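Local atomic coordinates of DNA mismatch repair protein MutL (Aquifex aeolicus, PDB entry 6LZI), a protein that binds and probably hydrolyses ATP through a Bergerat-fold ATPase domain, as part of the DNA mismatch repair machinery. Residues I13-V19 and V139-F143; R104-F108 and G130-G134. Numbering follows the deposited sequence.

Contact 1 (I13-V19 and V139-F143); sequences IESPVDV and VRDLF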
ATOM      1  N   ILE A  13       4.727  -7.459  12.464  1.00 33.94           N
ATOM      2  CA  ILE A  13       4.345  -8.429  11.439  1.00 24.62           C
ATOM      3  C   ILE A  13       3.457  -9.496  12.073  1.00 21.25           C
ATOM      4  O   ILE A  13       3.956 -10.469  12.657  1.00 25.11           O
ATOM      5  CB  ILE A  13       5.554  -9.084  10.771  1.00 26.69           C
ATOM      6  CG1 ILE A  13       6.513  -8.031  10.205  1.00 25.78           C
ATOM      7  CG2 ILE A  13       5.055  -9.932   9.563  1.00 24.67           C
ATOM      8  CD1 ILE A  13       5.945  -7.154   9.124  1.00 30.09           C
ATOM      9  N   GLU A  14       2.155  -9.383  11.836  1.00 22.59           N
ATOM     10  CA  GLU A  14       1.176 -10.344  12.340  1.00 27.05           C
ATOM     11  C   GLU A  14       0.530 -11.141  11.227  1.00 29.15           C
ATOM     12  O   GLU A  14      -0.048 -12.192  11.499  1.00 29.40           O
ATOM     13  CB  GLU A  14       0.091  -9.603  13.124  1.00 30.38           C
ATOM     14  CG  GLU A  14       0.771  -8.788  14.190  1.00 29.43           C
ATOM     15  CD  GLU A  14      -0.205  -8.139  15.134  1.00 36.73           C
ATOM     16  OE1 GLU A  14      -1.049  -7.352  14.676  1.00 36.76           O
ATOM     17  OE2 GLU A  14      -0.103  -8.466  16.338  1.00 35.43           O
ATOM     18  N   SER A  15       0.551 -10.634  10.005  1.00 25.75           N
ATOM     19  CA  SER A  15      -0.199 -11.259   8.923  1.00 25.02           C
ATOM     20  C   SER A  15       0.347 -10.752   7.606  1.00 24.29           C
ATOM     21  O   SER A  15       1.129  -9.794   7.564  1.00 22.66           O
ATOM     22  CB  SER A  15      -1.723 -10.998   9.035  1.00 27.47           C
ATOM     23  OG  SER A  15      -2.131  -9.687   8.703  1.00 27.28           O
ATOM     24  N   PRO A  16      -0.048 -11.362   6.508  1.00 20.68           N
ATOM     25  CA  PRO A  16       0.440 -10.908   5.186  1.00 24.34           C
ATOM     26  C   PRO A  16       0.221  -9.433   4.901  1.00 24.53           C
ATOM     27  O   PRO A  16       1.103  -8.837   4.303  1.00 22.34           O
ATOM     28  CB  PRO A  16      -0.333 -11.785   4.181  1.00 27.50           C
ATOM     29  CG  PRO A  16      -0.543 -13.125   5.035  1.00 28.05           C
ATOM     30  CD  PRO A  16      -0.848 -12.620   6.456  1.00 22.20           C
ATOM     31  N   VAL A  17      -0.895  -8.816   5.306  1.00 21.56           N
ATOM     32  CA  VAL A  17      -1.074  -7.404   4.975  1.00 23.75           C
ATOM     33  C   VAL A  17       0.039  -6.562   5.586  1.00 18.90           C
ATOM     34  O   VAL A  17       0.464  -5.548   4.999  1.00 22.27           O
ATOM     35  CB  VAL A  17      -2.481  -6.948   5.420  1.00 25.55           C
ATOM     36  CG1 VAL A  17      -2.550  -6.760   6.896  1.00 22.02           C
ATOM     37  CG2 VAL A  17      -2.897  -5.621   4.656  1.00 23.37           C
ATOM     38  N   ASP A  18       0.558  -6.970   6.731  1.00 23.23           N
ATOM     39  CA  ASP A  18       1.584  -6.153   7.380  1.00 23.82           C
ATOM     40  C   ASP A  18       2.863  -6.184   6.566  1.00 23.08           C
ATOM     41  O   ASP A  18       3.625  -5.210   6.533  1.00 21.61           O
ATOM     42  CB  ASP A  18       1.895  -6.654   8.781  1.00 26.99           C
ATOM     43  CG  ASP A  18       0.712  -6.563   9.708  1.00 25.77           C
ATOM     44  OD1 ASP A  18      -0.047  -5.558   9.640  1.00 25.13           O
ATOM     45  OD2 ASP A  18       0.500  -7.525  10.492  1.00 28.90           O
ATOM     46  N   VAL A  19       3.153  -7.357   5.993  1.00 22.83           N
ATOM     47  CA  VAL A  19       4.270  -7.498   5.085  1.00 21.82           C
ATOM     48  C   VAL A  19       4.103  -6.597   3.859  1.00 21.79           C
ATOM     49  O   VAL A  19       5.045  -5.892   3.453  1.00 20.45           O
ATOM     50  CB  VAL A  19       4.433  -8.947   4.664  1.00 19.17           C
ATOM     51  CG1 VAL A  19       5.604  -9.003   3.642  1.00 18.99           C
ATOM     52  CG2 VAL A  19       4.710  -9.812   5.868  1.00 21.64           C
ATOM     53  N   VAL A 139       8.380 -12.965  -0.209  1.00 21.80           N
ATOM     54  CA  VAL A 139       8.214 -13.492   1.148  1.00 18.98           C
ATOM     55  C   VAL A 139       7.337 -14.748   1.074  1.00 17.33           C
ATOM     56  O   VAL A 139       6.170 -14.677   0.650  1.00 20.38           O
ATOM     57  CB  VAL A 139       7.573 -12.409   2.032  1.00 19.15           C
ATOM     58  CG1 VAL A 139       7.358 -12.916   3.418  1.00 20.03           C
ATOM     59  CG2 VAL A 139       8.541 -11.194   1.965  1.00 21.26           C
ATOM     60  N   ARG A 140       7.944 -15.906   1.336  1.00 18.04           N
ATOM     61  CA  ARG A 140       7.240 -17.173   1.204  1.00 22.09           C
ATOM     62  C   ARG A 140       7.031 -17.817   2.554  1.00 20.80           C
ATOM     63  O   ARG A 140       7.901 -17.711   3.412  1.00 23.40           O
ATOM     64  CB  ARG A 140       8.016 -18.157   0.313  1.00 29.65           C
ATOM     65  CG  ARG A 140       7.921 -17.777  -1.187  1.00 28.77           C
ATOM     66  CD  ARG A 140       8.576 -18.853  -2.075  1.00 33.28           C
ATOM     67  NE  ARG A 140       8.193 -18.541  -3.454  1.00 35.11           N
ATOM     68  CZ  ARG A 140       7.023 -18.885  -4.015  1.00 40.07           C
ATOM     69  NH1 ARG A 140       6.100 -19.579  -3.336  1.00 42.12           N
ATOM     70  NH2 ARG A 140       6.760 -18.519  -5.254  1.00 41.94           N
ATOM     71  N   ASP A 141       5.931 -18.572   2.649  1.00 28.86           N
ATOM     72  CA  ASP A 141       5.639 -19.447   3.776  1.00 26.96           C
ATOM     73  C   ASP A 141       5.711 -18.692   5.099  1.00 23.38           C
ATOM     74  O   ASP A 141       6.418 -19.093   6.034  1.00 23.92           O
ATOM     75  CB  ASP A 141       6.601 -20.612   3.787  1.00 31.41           C
ATOM     76  CG  ASP A 141       6.346 -21.557   2.635  1.00 41.83           C
ATOM     77  OD1 ASP A 141       5.328 -21.369   1.918  1.00 42.88           O
ATOM     78  OD2 ASP A 141       7.147 -22.496   2.470  1.00 47.48           O
ATOM     79  N   LEU A 142       4.938 -17.606   5.154  1.00 26.28           N
ATOM     80  CA  LEU A 142       5.045 -16.680   6.274  1.00 23.10           C
ATOM     81  C   LEU A 142       4.697 -17.465   7.519  1.00 26.08           C
ATOM     82  O   LEU A 142       3.757 -18.282   7.499  1.00 24.88           O
ATOM     83  CB  LEU A 142       4.107 -15.495   6.051  1.00 24.87           C
ATOM     84  CG  LEU A 142       4.014 -14.389   7.119  1.00 24.89           C
ATOM     85  CD1 LEU A 142       5.400 -13.726   7.176  1.00 27.28           C
ATOM     86  CD2 LEU A 142       2.893 -13.389   6.816  1.00 22.09           C
ATOM     87  N   PHE A 143       5.489 -17.244   8.595  1.00 22.22           N
ATOM     88  CA  PHE A 143       5.382 -17.952   9.910  1.00 19.72           C
ATOM     89  C   PHE A 143       5.527 -19.480   9.792  1.00 25.46           C
ATOM     90  O   PHE A 143       4.988 -20.232  10.614  1.00 25.17           O
ATOM     91  CB  PHE A 143       4.060 -17.596  10.608  1.00 21.59           C
ATOM     92  CG  PHE A 143       3.833 -16.114  10.755  1.00 21.06           C
ATOM     93  CD1 PHE A 143       4.793 -15.341  11.448  1.00 26.24           C
ATOM     94  CD2 PHE A 143       2.675 -15.530  10.260  1.00 22.69           C
ATOM     95  CE1 PHE A 143       4.577 -13.962  11.606  1.00 25.36           C
ATOM     96  CE2 PHE A 143       2.460 -14.134  10.421  1.00 27.80           C
ATOM     97  CZ  PHE A 143       3.468 -13.383  11.100  1.00 27.10           C
TER
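From the loop that follows strand 134-140, Leu-142 and Phe-143, with the most surface covered (62 and 59 Å²), pack against the start of helix 16-29 and the residues before it. With chi1 near 178°, Leu-142 sends CD2 to 3.6 Å from N of Pro-16, 3.8 Å from CD of Pro-16 and 4.1 Å from CG2 of Val-19, so one methyl lies against the first turn of the helix. Phe-143 reaches the residues ahead of that turn: its CZ is 3.3 Å from O of Ile-13, which sits at the ring edge, and 4.1 Å from CG2 of Ile-13. The helix belongs to the Bergerat ATP-binding fold shared by gyrase B, Hsp90 and MutL, in which helices cover one side of a mixed sheet; Asn-26, Ser-27 and Ala-30 of the nucleotide pocket lie at its far end or just beyond. Val-19, with 46 Å² covered, extends the apolar seam to the strand proper, CG1 standing 4.0 Å from CG2 of Val-139, while Ile-95 of helix 91-96 touches both valines. Ser-15 takes the N-cap position, and OD2 of Asp-18 accepts a hydrogen bond from N of Glu-14 (2.8 Å) and a weak one from N of Ser-15 (3.1 Å).

Contact 2 (R104-F108 and G130-G134); sequences RSRFF and GMPVG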
ATOM      1  N   ARG A 104      15.859  -9.186  -4.255  1.00 19.37           N
ATOM      2  CA  ARG A 104      16.787  -8.883  -5.327  1.00 17.77           C
ATOM      3  C   ARG A 104      16.667  -7.398  -5.664  1.00 19.22           C
ATOM      4  O   ARG A 104      15.576  -6.834  -5.612  1.00 21.28           O
ATOM      5  CB  ARG A 104      16.535  -9.777  -6.578  1.00 22.30           C
ATOM      6  CG  ARG A 104      15.174  -9.581  -7.295  1.00 24.58           C
ATOM      7  CD  ARG A 104      15.119 -10.593  -8.480  1.00 24.36           C
ATOM      8  NE  ARG A 104      15.068 -11.955  -7.915  1.00 25.66           N
ATOM      9  CZ  ARG A 104      13.931 -12.524  -7.502  1.00 31.09           C
ATOM     10  NH1 ARG A 104      12.782 -11.846  -7.565  1.00 30.71           N
ATOM     11  NH2 ARG A 104      13.921 -13.771  -6.985  1.00 29.75           N
ATOM     12  N   SER A 105      17.789  -6.764  -5.977  1.00 18.28           N
ATOM     13  CA  SER A 105      17.788  -5.313  -6.270  1.00 18.57           C
ATOM     14  C   SER A 105      18.938  -4.936  -7.200  1.00 18.98           C
ATOM     15  O   SER A 105      20.070  -5.429  -7.083  1.00 21.41           O
ATOM     16  CB  SER A 105      17.890  -4.464  -4.985  1.00 20.54           C
ATOM     17  OG  SER A 105      17.675  -3.101  -5.260  1.00 22.11           O
ATOM     18  N   ARG A 106      18.626  -4.055  -8.143  1.00 21.61           N
ATOM     19  CA  ARG A 106      19.581  -3.507  -9.061  1.00 21.33           C
ATOM     20  C   ARG A 106      19.572  -1.991  -8.843  1.00 23.03           C
ATOM     21  O   ARG A 106      18.525  -1.340  -8.984  1.00 25.48           O
ATOM     22  CB  ARG A 106      19.207  -3.832 -10.485  1.00 24.30           C
ATOM     23  CG  ARG A 106      20.262  -3.262 -11.471  1.00 23.98           C
ATOM     24  CD  ARG A 106      19.866  -3.634 -12.927  1.00 26.40           C
ATOM     25  NE  ARG A 106      20.508  -2.755 -13.893  1.00 26.50           N
ATOM     26  CZ  ARG A 106      20.212  -2.782 -15.193  1.00 35.41           C
ATOM     27  NH1 ARG A 106      19.338  -3.691 -15.636  1.00 34.57           N
ATOM     28  NH2 ARG A 106      20.746  -1.895 -16.035  1.00 36.90           N
ATOM     29  N   PHE A 107      20.717  -1.476  -8.457  1.00 26.46           N
ATOM     30  CA  PHE A 107      20.858  -0.052  -8.168  1.00 29.59           C
ATOM     31  C   PHE A 107      20.853   0.717  -9.480  1.00 31.59           C
ATOM     32  O   PHE A 107      21.398   0.257 -10.490  1.00 29.90           O
ATOM     33  CB  PHE A 107      22.189   0.127  -7.423  1.00 23.99           C
ATOM     34  CG  PHE A 107      22.378   1.456  -6.745  1.00 29.82           C
ATOM     35  CD1 PHE A 107      21.469   1.903  -5.792  1.00 28.29           C
ATOM     36  CD2 PHE A 107      23.546   2.131  -6.920  1.00 32.60           C
ATOM     37  CE1 PHE A 107      21.679   3.105  -5.132  1.00 34.08           C
ATOM     38  CE2 PHE A 107      23.793   3.372  -6.238  1.00 38.24           C
ATOM     39  CZ  PHE A 107      22.852   3.822  -5.333  1.00 33.91           C
ATOM     40  N   PHE A 108      20.312   1.932  -9.458  1.00 32.86           N
ATOM     41  CA  PHE A 108      20.245   2.703 -10.694  1.00 32.99           C
ATOM     42  C   PHE A 108      21.626   2.879 -11.353  1.00 37.07           C
ATOM     43  O   PHE A 108      21.716   3.000 -12.587  1.00 40.58           O
ATOM     44  CB  PHE A 108      19.549   4.061 -10.423  1.00 31.41           C
ATOM     45  CG  PHE A 108      20.411   5.047  -9.677  1.00 32.57           C
ATOM     46  CD1 PHE A 108      20.401   5.051  -8.282  1.00 35.47           C
ATOM     47  CD2 PHE A 108      21.146   6.006 -10.359  1.00 37.42           C
ATOM     48  CE1 PHE A 108      21.197   5.982  -7.575  1.00 36.18           C
ATOM     49  CE2 PHE A 108      21.951   6.934  -9.680  1.00 43.46           C
ATOM     50  CZ  PHE A 108      21.974   6.917  -8.286  1.00 41.57           C
ATOM     51  N   GLY A 130      20.475 -10.964 -13.262  1.00 30.97           N
ATOM     52  CA  GLY A 130      20.048  -9.991 -14.267  1.00 31.49           C
ATOM     53  C   GLY A 130      18.611  -9.544 -14.025  1.00 31.82           C
ATOM     54  O   GLY A 130      17.715 -10.386 -13.915  1.00 29.14           O
ATOM     55  N   MET A 131      18.366  -8.236 -13.922  1.00 29.35           N
ATOM     56  CA  MET A 131      17.029  -7.733 -13.618  1.00 28.17           C
ATOM     57  C   MET A 131      16.947  -6.300 -14.089  1.00 29.07           C
ATOM     58  O   MET A 131      17.978  -5.684 -14.333  1.00 25.73           O
ATOM     59  CB  MET A 131      16.730  -7.798 -12.116  1.00 27.74           C
ATOM     60  CG  MET A 131      17.805  -7.182 -11.287  1.00 25.67           C
ATOM     61  SD  MET A 131      17.447  -7.387  -9.540  1.00 24.75           S
ATOM     62  CE  MET A 131      15.968  -6.489  -9.210  1.00 22.85           C
ATOM     63  N   PRO A 132      15.743  -5.741 -14.201  1.00 28.16           N
ATOM     64  CA  PRO A 132      15.644  -4.288 -14.408  1.00 28.45           C
ATOM     65  C   PRO A 132      16.061  -3.528 -13.146  1.00 27.44           C
ATOM     66  O   PRO A 132      16.013  -4.038 -12.022  1.00 24.82           O
ATOM     67  CB  PRO A 132      14.154  -4.051 -14.705  1.00 31.89           C
ATOM     68  CG  PRO A 132      13.529  -5.409 -14.883  1.00 31.98           C
ATOM     69  CD  PRO A 132      14.403  -6.379 -14.112  1.00 30.31           C
ATOM     70  N   VAL A 133      16.437  -2.264 -13.346  1.00 26.62           N
ATOM     71  CA  VAL A 133      16.644  -1.394 -12.190  1.00 26.50           C
ATOM     72  C   VAL A 133      15.425  -1.410 -11.287  1.00 21.74           C
ATOM     73  O   VAL A 133      14.262  -1.365 -11.741  1.00 27.17           O
ATOM     74  CB  VAL A 133      16.941   0.056 -12.635  1.00 21.76           C
ATOM     75  CG1 VAL A 133      16.989   0.943 -11.371  1.00 27.28           C
ATOM     76  CG2 VAL A 133      18.215   0.136 -13.410  1.00 24.07           C
ATOM     77  N   GLY A 134      15.679  -1.502 -10.001  1.00 20.97           N
ATOM     78  CA  GLY A 134      14.626  -1.491  -8.989  1.00 17.00           C
ATOM     79  C   GLY A 134      14.785  -2.688  -8.032  1.00 20.39           C
ATOM     80  O   GLY A 134      15.868  -3.255  -7.886  1.00 20.81           O
TER
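Two backbone hydrogen bonds define the pairing: Arg-106 N to Gly-134 O at 2.9 Å (166° at the hydrogen) and Gly-134 N to Arg-106 O at 3.0 Å (168°). Together they make Arg-106 and Gly-134 an antiparallel hydrogen-bonded pair, CA to CA 5.3 Å. A CA-H...O contact from Ser-105 CA to Gly-134 O (3.2 Å) supplements it. The phi/psi of Gly-134, 129/-160, would jam a CB against the preceding carbonyl oxygen, a strain that glycine, having no CB, avoids.

The third hydrogen bond uses a side chain. Arg-106, extended and with 109 Å² covered, carries its NH1 to Met-131 O (2.7 Å, 162°) near the guanidinium plane, while Val-133 CG2 lies over one face of that group; its NE is held by Glu-110 O.

Van der Waals contacts make up the rest. Met-131 points toward the strand, placing SD 3.6 Å from Ser-105 N and CE 3.7 Å from Arg-104 CG, and Val-133 CG1 meets Phe-108 CB at 4.1 Å, an apolar pair.

Strands 100-106 and 134-140 are neighbours in the mixed sheet of the ATPase fold, and this contact starts their pairing where the loop after strand 122-129 enters strand 134-140. Strand 113-119 flanks 100-106 on its other edge, and Ser-105 OG and Thr-135 OG1, whose residue lines the ADP pocket, are hydrogen-bonded.

Both contacts involve strand 134-140, contact 2 where the chain enters it and contact 1 where it leaves, with centres about 24 Å apart and no touch between them. Contact 1 is the more buried, with six of its eight touching residues buried and a centre about 14 Å from that of the chain; contact 2 lies about 21 Å out, with two of nine buried. Chemistry follows place: contact 1 packs a helix start against the end of strand 134-140 and the loop after it, without hydrogen bonding between its segments, whereas contact 2 joins the end of strand 100-106 to the loop leading into strand 134-140 through backbone hydrogen bonds and an arginine. Contact 2 nevertheless covers more surface, 411 against 269 Å².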